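Local coordinates for protein putative histidinol-phosphate aminotransferase (Erwinia carotovora atroseptica, PDB 3LY1) that binds pyridoxal 5'-phosphate and is probably a transaminase of the class-II aminotransferase family, assigned to the histidinol-phosphate aminotransferase subfamily, at residues A[9-13]-A[336-340]; A[97-101]-A[321-325]; A[273-277]-A[290-295]; A[306-310]-A[348-354]. All coordinates share one frame; numbering follows the deposited sequence. Where two conformers were deposited one is given.

Contact 1: residues A[9-13]-A[336-340]; sequences AFTAP and QEMQW
The N-terminal arm of this aminotransferase runs without regular structure past the last helix of the chain, 335-350, and F10 and P13 meet W340 there. Q336, E337 and W340 lie one residue and one turn apart on the helix, so that they present a single surface to the arm. F10 reaches into it, with the carbonyl of Q336 over one face of its ring and E337 at the edge. With CG anti to the backbone N (chi1 176°), the ring extends to the helix, where CZ touches W340 CB at 3.7 Å. E337 CG is 3.8 Å from F10 CE1, while the carboxylate beyond it turns back to the backbone N of T334. Q336 O, the atom over the phenyl face, is already engaged by W340 N within the helix. The extended Q336 side chain slides past F10, bringing NE2 to 3.5 Å from F10 CB. The F10 ring and the five-membered ring of W340 meet obliquely, with their planes at 48°. P13 sets CD and CG over one face of the indole: its CD sits 3.6 Å from the centroid of the W340 six-membered ring, 8° off the ring normal, and P13 CG is 3.5 Å from W340 CZ3. Proline suits this place, having a rigid ring of C-H groups and no N-H to satisfy in an extended arm. I19, on the short strand that follows, touches P13, E337 and W340 as well. A proline set over an indole face is a classic CH-pi pair, and here it joins the N-terminal arm to the C-terminal helix at the protein surface.

Contact 2: residues A[97-101]-A[321-325]; sequences IPELT and FPPAD. With EDO (1,2-ethanediol), chain G.
Oxygen O2 of a 1,2-ethanediol, probably from the crystallisation liquor, is held by the residues flanking L100, the leucine that packs on F321 and A324. It donates to E99 O at 2.9 Å and accepts from T101 N at 3.3 Å, the latter bond nearly straight (171°); the diol is also bonded to E106. This loop leaves strand 94-98 of the large, mainly parallel sheet of the aminotransferase fold and faces the loop before strand 327-331. There a cis peptide between P322 and P323 fits a type VI beta turn, closed by A324 N to F321 O at 3.0 Å; an inverse gamma turn centred on A324 follows, with a weak bond from D325 N to P323 O. E99, its chain extended, crosses P323 obliquely, E99 OE2 3.8 Å from P323 CG; a long carboxylate suits this solvent-facing side. Leucine, branched and apolar, suits the inner side. L100, F321 and A324 all rest on F296, and F321 approaches N152 of the cofactor site. Chi1 of -176° carries the L100 isobutyl group toward 321-325, where its branches divide: CD1 meets F321 O at 3.5 Å, and CD2 meets A324 CB at 4.1 Å.

Contact 3: residues A[273-277]-A[290-295]; sequences RQILL and SEGNFV
R273 makes the tight, polar half of this contact, reaching from helix 259-283 to the loop at S290 and G292, whereas L276 and L277 meet V295 in a looser apolar half. The arginine bends at chi3 (-68°), which brings NE to S290 OG at 3.1 Å, in the guanidinium plane and nearly straight (166°). R273 NH2 donates to G292 O at 2.9 Å, a bond more bent (133°) and tilted out of that plane. S290 O lies over one face of the guanidinium. The serine hydroxyl in turn donates to F294 O at 2.7 Å, a small donor-acceptor group between arginine and strand. D270 forms a salt bridge with R273 NH1, and N269 shares G292 O; the buried arginine is thus well satisfied. In the apolar half, L276 CD2 meets V295 CB tip to tip at 3.8 Å, and L277 CD2 comes obliquely to V295 CG1 at 4.0 Å. L277 and E291 mark the partly exposed sides, the glutamate bonding to N187 N and D188 N. The F294 ring, beyond the strand from the helix, meets cofactor-binding Y182 edge-to-face. A helix packed on an antiparallel strand pair, 294-298 with 327-331, is typical of the small domain of fold type I aminotransferases.

Contact 4: residues A[306-310]-A[348-354]; sequences YQTHM and FRKKSWI
Helix 303-312 passes the C-terminal end of helix 335-350, and the backbones approach most closely at Y306 and W353, CA to CA 6.7 Å. A Schellman motif ends the latter helix: S352 takes a positive phi (64°), W353 N bonds to F348 O and S352 N to R349 O, and the chain turns back so that W353 and I354 face Y306 and H309. H309 CG lies anti to the carbonyl carbon (chi1 -67°), swinging the imidazole over W353, where it stacks face to face on the five-membered ring, centroids 3.6 Å apart and planes at 9°. A water lies in the imidazole plane, 2.7 Å from H309 ND1, and donates to W353 O at 2.7 Å; histidine thus serves as both flat and polar partner. F348 is sandwiched, with W353 CE3 over one face; on the other, CE of the selenomethionine M310 makes a CH-pi contact 4.1 Å from the F348 centroid, while its selenium stands obliquely beside the ring, a Met-aromatic contact. Y306 CE1 is 3.6 Å from I354 CD1. R349 grips the terminal carboxylate side-on, with NE to I354 O at 2.9 Å and NH2 to I354 OXT at 3.0 Å. R349 NH1 also reaches L283 O at the end of helix 259-283, while Y306, M310 and I354 all pack on M345, one turn before F348 on helix 335-350.

Overall arrangement
From the N terminus, segment 9-13 pairs with 336-340, so contact 1 closes a loop holding nearly the whole chain. Within it, contact 2 joins the end of strand 94-98 and the loop after it (97-101) to 321-325. Contact 3 closes the short loop between helix 259-283 and strand 294-298 and nests inside both. Contact 4 opens later, at 306-310, and ends at the C terminus; it therefore crosses contacts 1 and 2. Contacts 1 and 3 touch where M338 and Q339 pack on I275. Contact 1 brings the N-terminal arm to helix 335-350, contacts 3 and 4 join C-terminal helices to strand 294-298 and to each other, and contact 2 links the large sheet to loop 321-325.

Contact 1: residues A[9-13]-A[336-340]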
# COMPACT_ATOMS: atom_id res chain seq x y z
N ALA A 9 -24.41 -6.40 -20.83
CA ALA A 9 -25.90 -6.32 -21.02
C ALA A 9 -26.61 -6.11 -19.67
O ALA A 9 -26.41 -6.87 -18.74
CB ALA A 9 -26.42 -7.60 -21.72
N PHE A 10 -27.45 -5.08 -19.57
CA PHE A 10 -28.12 -4.76 -18.29
C PHE A 10 -29.29 -5.71 -17.89
O PHE A 10 -30.15 -6.05 -18.70
CB PHE A 10 -28.63 -3.30 -18.28
CG PHE A 10 -29.42 -2.94 -17.03
CD1 PHE A 10 -28.76 -2.52 -15.88
CD2 PHE A 10 -30.81 -3.06 -17.00
CE1 PHE A 10 -29.48 -2.21 -14.72
CE2 PHE A 10 -31.53 -2.74 -15.84
CZ PHE A 10 -30.87 -2.32 -14.71
N THR A 11 -29.29 -6.08 -16.61
CA THR A 11 -30.36 -6.88 -16.00
C THR A 11 -30.80 -6.24 -14.67
O THR A 11 -29.99 -5.63 -13.96
CB THR A 11 -29.89 -8.33 -15.76
OG1 THR A 11 -28.71 -8.33 -14.93
CG2 THR A 11 -29.58 -9.02 -17.09
N ALA A 12 -32.08 -6.38 -14.33
CA ALA A 12 -32.63 -5.81 -13.10
C ALA A 12 -31.95 -6.38 -11.85
O ALA A 12 -31.67 -7.58 -11.77
CB ALA A 12 -34.14 -6.05 -13.03
N PRO A 13 -31.68 -5.52 -10.87
CA PRO A 13 -30.95 -5.94 -9.69
C PRO A 13 -31.77 -6.76 -8.70
O PRO A 13 -33.00 -6.80 -8.79
CB PRO A 13 -30.55 -4.62 -9.04
CG PRO A 13 -31.62 -3.65 -9.47
CD PRO A 13 -31.97 -4.07 -10.85
N GLN A 336 -27.70 2.69 -18.33
CA GLN A 336 -28.82 1.76 -18.15
C GLN A 336 -29.12 1.57 -16.67
O GLN A 336 -30.29 1.50 -16.28
CB GLN A 336 -28.56 0.41 -18.80
CG GLN A 336 -28.75 0.42 -20.31
CD GLN A 336 -28.24 -0.85 -20.94
OE1 GLN A 336 -27.03 -1.06 -21.05
NE2 GLN A 336 -29.15 -1.73 -21.33
N GLU A 337 -28.09 1.55 -15.81
CA GLU A 337 -28.36 1.45 -14.38
C GLU A 337 -29.12 2.70 -13.89
O GLU A 337 -30.00 2.61 -13.02
CB GLU A 337 -27.08 1.23 -13.57
CG GLU A 337 -26.45 -0.16 -13.70
CD GLU A 337 -25.08 -0.25 -13.01
OE1 GLU A 337 -24.39 0.79 -12.84
OE2 GLU A 337 -24.69 -1.39 -12.64
N MSE A 338 -28.74 3.88 -14.38
CA MSE A 338 -29.30 5.13 -13.86
C MSE A 338 -30.72 5.35 -14.37
O MSE A 338 -31.54 5.92 -13.65
CB MSE A 338 -28.41 6.34 -14.19
CG MSE A 338 -27.10 6.33 -13.42
SE MSE A 338 -27.24 5.56 -11.62
CE MSE A 338 -28.36 6.91 -10.73
N GLN A 339 -31.02 4.89 -15.59
CA GLN A 339 -32.41 4.85 -16.07
C GLN A 339 -33.31 3.97 -15.17
O GLN A 339 -34.43 4.35 -14.82
CB GLN A 339 -32.51 4.37 -17.51
CG GLN A 339 -33.94 4.45 -18.02
CD GLN A 339 -34.44 5.89 -18.09
OE1 GLN A 339 -33.73 6.77 -18.57
NE2 GLN A 339 -35.66 6.13 -17.59
N TRP A 340 -32.82 2.81 -14.78
CA TRP A 340 -33.58 1.94 -13.91
C TRP A 340 -33.75 2.58 -12.52
O TRP A 340 -34.85 2.54 -11.90
CB TRP A 340 -32.88 0.60 -13.81
CG TRP A 340 -33.73 -0.45 -13.29
CD1 TRP A 340 -34.55 -1.29 -14.00
CD2 TRP A 340 -33.90 -0.78 -11.92
NE1 TRP A 340 -35.21 -2.13 -13.15
CE2 TRP A 340 -34.83 -1.84 -11.86
CE3 TRP A 340 -33.36 -0.29 -10.74
CZ2 TRP A 340 -35.23 -2.41 -10.65
CZ3 TRP A 340 -33.76 -0.87 -9.52
CH2 TRP A 340 -34.69 -1.92 -9.50

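Contact 2: residues A[97-101]-A[321-325]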
# COMPACT_ATOMS: atom_id res chain seq x y z
N ILE A 97 -10.15 22.75 7.31
CA ILE A 97 -11.00 22.07 6.32
C ILE A 97 -12.40 22.71 6.32
O ILE A 97 -12.86 23.27 7.38
CB ILE A 97 -11.19 20.54 6.60
CG1 ILE A 97 -11.30 20.23 8.11
CG2 ILE A 97 -10.02 19.70 5.94
CD1 ILE A 97 -11.90 18.80 8.43
N PRO A 98 -13.10 22.61 5.20
CA PRO A 98 -14.55 22.81 5.13
C PRO A 98 -15.23 21.76 6.00
O PRO A 98 -14.70 20.66 6.14
CB PRO A 98 -14.89 22.58 3.65
CG PRO A 98 -13.59 22.66 2.93
CD PRO A 98 -12.57 22.14 3.89
N GLU A 99 -16.38 22.10 6.57
CA GLU A 99 -17.03 21.23 7.52
C GLU A 99 -17.50 19.94 6.82
O GLU A 99 -17.55 18.88 7.47
CB GLU A 99 -18.21 21.94 8.20
CG GLU A 99 -18.92 21.09 9.23
CD GLU A 99 -19.85 21.88 10.12
OE1 GLU A 99 -20.06 23.09 9.86
OE2 GLU A 99 -20.38 21.27 11.07
N LEU A 100 -17.84 20.05 5.54
CA LEU A 100 -18.39 18.93 4.74
C LEU A 100 -17.45 18.61 3.57
O LEU A 100 -17.46 19.25 2.51
CB LEU A 100 -19.79 19.24 4.19
CG LEU A 100 -20.54 18.11 3.42
CD1 LEU A 100 -20.97 17.01 4.41
CD2 LEU A 100 -21.76 18.63 2.63
N THR A 101 -16.62 17.59 3.78
CA THR A 101 -15.63 17.19 2.83
C THR A 101 -15.19 15.72 3.06
O THR A 101 -15.78 15.01 3.88
CB THR A 101 -14.40 18.18 2.87
OG1 THR A 101 -13.63 17.98 1.69
CG2 THR A 101 -13.48 18.00 4.13
N PHE A 321 -23.75 11.67 5.37
CA PHE A 321 -22.68 12.66 5.45
C PHE A 321 -23.09 13.84 6.35
O PHE A 321 -23.42 14.92 5.86
CB PHE A 321 -22.32 13.15 4.03
CG PHE A 321 -21.77 12.07 3.13
CD1 PHE A 321 -20.43 11.72 3.19
CD2 PHE A 321 -22.60 11.37 2.28
CE1 PHE A 321 -19.91 10.68 2.38
CE2 PHE A 321 -22.09 10.35 1.47
CZ PHE A 321 -20.74 10.01 1.54
N PRO A 322 -23.10 13.63 7.68
CA PRO A 322 -23.34 14.79 8.55
C PRO A 322 -22.29 15.89 8.29
O PRO A 322 -21.15 15.59 7.88
CB PRO A 322 -23.24 14.21 9.98
CG PRO A 322 -22.40 12.98 9.86
CD PRO A 322 -22.74 12.43 8.44
N PRO A 323 -22.68 17.16 8.46
CA PRO A 323 -23.95 17.69 8.97
C PRO A 323 -25.08 17.88 7.93
O PRO A 323 -26.13 18.43 8.28
CB PRO A 323 -23.54 19.06 9.50
CG PRO A 323 -22.48 19.47 8.52
CD PRO A 323 -21.68 18.23 8.32
N ALA A 324 -24.90 17.40 6.70
CA ALA A 324 -25.94 17.52 5.67
C ALA A 324 -26.90 16.35 5.82
O ALA A 324 -26.95 15.44 4.98
CB ALA A 324 -25.33 17.53 4.30
N ASP A 325 -27.68 16.36 6.89
CA ASP A 325 -28.43 15.18 7.31
C ASP A 325 -29.60 14.82 6.40
O ASP A 325 -30.08 13.70 6.47
CB ASP A 325 -28.97 15.34 8.74
CG ASP A 325 -27.86 15.60 9.77
OD1 ASP A 325 -26.74 15.07 9.60
OD2 ASP A 325 -28.14 16.35 10.73
C1 EDO G . -14.72 16.13 7.04
O1 EDO G . -13.67 15.71 7.93
C2 EDO G . -16.02 15.31 7.15
O2 EDO G . -17.16 16.09 6.66

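Contact 3: residues A[273-277]-A[290-295]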
# COMPACT_ATOMS: atom_id res chain seq x y z
N ARG A 273 -25.23 11.21 -15.61
CA ARG A 273 -25.58 12.38 -14.81
C ARG A 273 -26.91 12.98 -15.26
O ARG A 273 -27.78 13.21 -14.43
CB ARG A 273 -24.50 13.46 -14.90
CG ARG A 273 -24.74 14.62 -13.93
CD ARG A 273 -23.75 15.77 -14.12
NE ARG A 273 -22.36 15.47 -13.74
CZ ARG A 273 -21.36 15.30 -14.60
NH1 ARG A 273 -21.55 15.36 -15.91
NH2 ARG A 273 -20.14 15.05 -14.15
N GLN A 274 -27.05 13.24 -16.56
CA GLN A 274 -28.27 13.85 -17.06
C GLN A 274 -29.53 12.98 -16.80
O GLN A 274 -30.61 13.52 -16.55
CB GLN A 274 -28.12 14.23 -18.53
CG GLN A 274 -26.99 15.26 -18.77
CD GLN A 274 -27.20 16.56 -17.99
OE1 GLN A 274 -28.22 17.23 -18.16
NE2 GLN A 274 -26.26 16.90 -17.12
N ILE A 275 -29.39 11.66 -16.82
CA ILE A 275 -30.51 10.80 -16.50
C ILE A 275 -30.98 10.99 -15.06
O ILE A 275 -32.17 11.09 -14.79
CB ILE A 275 -30.18 9.32 -16.73
CG1 ILE A 275 -29.99 9.09 -18.23
CG2 ILE A 275 -31.30 8.38 -16.20
CD1 ILE A 275 -29.40 7.73 -18.57
N LEU A 276 -30.03 11.03 -14.13
CA LEU A 276 -30.38 11.28 -12.74
C LEU A 276 -30.96 12.68 -12.51
O LEU A 276 -31.97 12.82 -11.79
CB LEU A 276 -29.18 11.01 -11.84
CG LEU A 276 -29.43 11.25 -10.34
CD1 LEU A 276 -30.57 10.39 -9.77
CD2 LEU A 276 -28.12 10.95 -9.64
N LEU A 277 -30.35 13.70 -13.13
CA LEU A 277 -30.78 15.10 -12.98
C LEU A 277 -32.21 15.30 -13.52
O LEU A 277 -33.01 16.00 -12.88
CB LEU A 277 -29.80 16.10 -13.63
CG LEU A 277 -28.35 16.15 -13.08
CD1 LEU A 277 -27.57 17.39 -13.57
CD2 LEU A 277 -28.32 16.07 -11.53
N SER A 290 -22.80 18.85 -10.26
CA SER A 290 -22.04 17.61 -10.18
C SER A 290 -20.93 17.74 -11.20
O SER A 290 -21.19 17.88 -12.39
CB SER A 290 -22.94 16.42 -10.55
OG SER A 290 -22.21 15.23 -10.69
N GLU A 291 -19.69 17.75 -10.72
CA GLU A 291 -18.53 17.84 -11.58
C GLU A 291 -17.64 16.58 -11.49
O GLU A 291 -16.63 16.49 -12.20
CB GLU A 291 -17.71 19.08 -11.21
CG GLU A 291 -18.46 20.35 -11.41
CD GLU A 291 -18.85 20.62 -12.86
OE1 GLU A 291 -18.15 20.18 -13.79
OE2 GLU A 291 -19.89 21.28 -13.07
N GLY A 292 -18.04 15.65 -10.61
CA GLY A 292 -17.42 14.35 -10.45
C GLY A 292 -18.32 13.23 -11.02
O GLY A 292 -19.08 13.47 -11.94
N ASN A 293 -18.25 12.04 -10.43
CA ASN A 293 -19.05 10.88 -10.86
C ASN A 293 -20.12 10.51 -9.81
O ASN A 293 -20.41 9.33 -9.56
CB ASN A 293 -18.14 9.69 -11.26
CG ASN A 293 -17.31 9.14 -10.10
OD1 ASN A 293 -17.24 9.73 -9.03
ND2 ASN A 293 -16.68 7.97 -10.32
N PHE A 294 -20.71 11.55 -9.20
CA PHE A 294 -21.76 11.39 -8.19
C PHE A 294 -22.56 12.69 -8.05
O PHE A 294 -22.11 13.74 -8.49
CB PHE A 294 -21.16 11.04 -6.82
CG PHE A 294 -20.06 12.00 -6.37
CD1 PHE A 294 -18.75 11.80 -6.78
CD2 PHE A 294 -20.34 13.08 -5.55
CE1 PHE A 294 -17.73 12.66 -6.39
CE2 PHE A 294 -19.33 13.94 -5.12
CZ PHE A 294 -18.02 13.74 -5.56
N VAL A 295 -23.76 12.60 -7.46
CA VAL A 295 -24.63 13.76 -7.31
C VAL A 295 -25.08 13.81 -5.86
O VAL A 295 -25.41 12.76 -5.24
CB VAL A 295 -25.86 13.69 -8.28
CG1 VAL A 295 -26.92 14.84 -7.97
CG2 VAL A 295 -25.44 13.71 -9.73

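Contact 4: residues A[306-310]-A[348-354]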
# COMPACT_ATOMS: atom_id res chain seq x y z
N TYR A 306 -34.88 6.11 3.20
CA TYR A 306 -34.59 6.08 1.79
C TYR A 306 -33.46 5.08 1.46
O TYR A 306 -33.55 4.31 0.49
CB TYR A 306 -34.24 7.49 1.31
CG TYR A 306 -34.03 7.58 -0.18
CD1 TYR A 306 -35.04 7.21 -1.07
CD2 TYR A 306 -32.82 8.00 -0.72
CE1 TYR A 306 -34.86 7.29 -2.43
CE2 TYR A 306 -32.63 8.08 -2.12
CZ TYR A 306 -33.67 7.72 -2.97
OH TYR A 306 -33.54 7.75 -4.36
N GLN A 307 -32.42 5.07 2.30
CA GLN A 307 -31.32 4.12 2.11
C GLN A 307 -31.84 2.68 2.22
O GLN A 307 -31.42 1.80 1.45
CB GLN A 307 -30.19 4.33 3.14
CG GLN A 307 -29.36 5.62 2.97
CD GLN A 307 -28.51 5.88 4.15
OE1 GLN A 307 -28.93 5.60 5.27
NE2 GLN A 307 -27.29 6.42 3.94
N THR A 308 -32.76 2.45 3.17
CA THR A 308 -33.28 1.10 3.43
C THR A 308 -34.20 0.66 2.31
O THR A 308 -34.13 -0.49 1.88
CB THR A 308 -34.02 0.99 4.80
OG1 THR A 308 -33.09 1.22 5.86
CG2 THR A 308 -34.63 -0.42 4.98
N HIS A 309 -35.05 1.57 1.83
CA HIS A 309 -35.96 1.22 0.73
C HIS A 309 -35.22 0.94 -0.58
O HIS A 309 -35.53 -0.00 -1.31
CB HIS A 309 -37.07 2.26 0.55
CG HIS A 309 -38.03 2.33 1.70
ND1 HIS A 309 -38.38 3.51 2.32
CD2 HIS A 309 -38.71 1.35 2.35
CE1 HIS A 309 -39.22 3.26 3.31
NE2 HIS A 309 -39.43 1.95 3.35
N MSE A 310 -34.20 1.74 -0.86
CA MSE A 310 -33.36 1.50 -2.03
C MSE A 310 -32.56 0.18 -1.89
O MSE A 310 -32.50 -0.59 -2.84
CB MSE A 310 -32.45 2.72 -2.29
CG MSE A 310 -33.16 3.86 -3.09
SE MSE A 310 -33.46 3.26 -4.93
CE MSE A 310 -34.58 4.72 -5.59
N PHE A 348 -41.08 5.27 -6.36
CA PHE A 348 -41.02 5.58 -4.93
C PHE A 348 -41.89 6.80 -4.62
O PHE A 348 -42.61 6.82 -3.59
CB PHE A 348 -39.59 5.90 -4.47
CG PHE A 348 -38.78 4.70 -4.02
CD1 PHE A 348 -38.90 3.47 -4.61
CD2 PHE A 348 -37.83 4.86 -3.01
CE1 PHE A 348 -38.10 2.39 -4.21
CE2 PHE A 348 -37.03 3.79 -2.60
CZ PHE A 348 -37.16 2.55 -3.21
N ARG A 349 -41.81 7.82 -5.49
CA ARG A 349 -42.55 9.07 -5.26
C ARG A 349 -44.07 8.79 -5.16
O ARG A 349 -44.77 9.34 -4.30
CB ARG A 349 -42.23 10.10 -6.35
CG ARG A 349 -43.15 11.34 -6.45
CD ARG A 349 -43.31 12.12 -5.12
NE ARG A 349 -42.06 12.57 -4.50
CZ ARG A 349 -41.41 13.71 -4.79
NH1 ARG A 349 -41.87 14.52 -5.71
NH2 ARG A 349 -40.30 14.04 -4.12
N LYS A 350 -44.56 7.90 -6.02
CA LYS A 350 -45.98 7.59 -6.05
C LYS A 350 -46.44 7.03 -4.72
O LYS A 350 -47.61 7.21 -4.35
CB LYS A 350 -46.30 6.59 -7.17
CG LYS A 350 -45.97 7.08 -8.56
CD LYS A 350 -46.39 6.03 -9.57
CE LYS A 350 -45.92 6.36 -10.96
NZ LYS A 350 -46.30 5.24 -11.91
N LYS A 351 -45.55 6.34 -4.01
CA LYS A 351 -45.91 5.75 -2.72
C LYS A 351 -45.30 6.50 -1.54
O LYS A 351 -45.25 5.97 -0.43
CB LYS A 351 -45.61 4.23 -2.68
CG LYS A 351 -44.12 3.84 -2.78
CD LYS A 351 -43.93 2.33 -3.00
CE LYS A 351 -44.32 1.51 -1.76
NZ LYS A 351 -44.27 0.00 -1.96
N SER A 352 -44.88 7.74 -1.77
CA SER A 352 -44.28 8.62 -0.76
C SER A 352 -42.94 8.20 -0.15
O SER A 352 -42.57 8.71 0.93
CB SER A 352 -45.28 8.92 0.37
OG SER A 352 -46.36 9.65 -0.13
N TRP A 353 -42.20 7.31 -0.82
CA TRP A 353 -40.92 6.81 -0.31
C TRP A 353 -39.76 7.71 -0.73
O TRP A 353 -38.60 7.49 -0.33
CB TRP A 353 -40.65 5.39 -0.82
CG TRP A 353 -41.20 4.29 0.04
CD1 TRP A 353 -41.93 4.41 1.19
CD2 TRP A 353 -41.04 2.88 -0.20
NE1 TRP A 353 -42.24 3.17 1.69
CE2 TRP A 353 -41.71 2.21 0.85
CE3 TRP A 353 -40.39 2.12 -1.19
CZ2 TRP A 353 -41.75 0.80 0.93
CZ3 TRP A 353 -40.44 0.74 -1.11
CH2 TRP A 353 -41.12 0.09 -0.06
N ILE A 354 -40.08 8.69 -1.59
CA ILE A 354 -39.17 9.77 -1.89
C ILE A 354 -40.00 11.04 -2.07
O ILE A 354 -41.25 10.93 -2.29
CB ILE A 354 -38.30 9.49 -3.17
CG1 ILE A 354 -37.01 10.31 -3.14
CG2 ILE A 354 -39.11 9.72 -4.47
CD1 ILE A 354 -36.08 10.12 -4.36
OXT ILE A 354 -39.40 12.16 -2.03
O HOH W 1 -38.05 6.21 2.00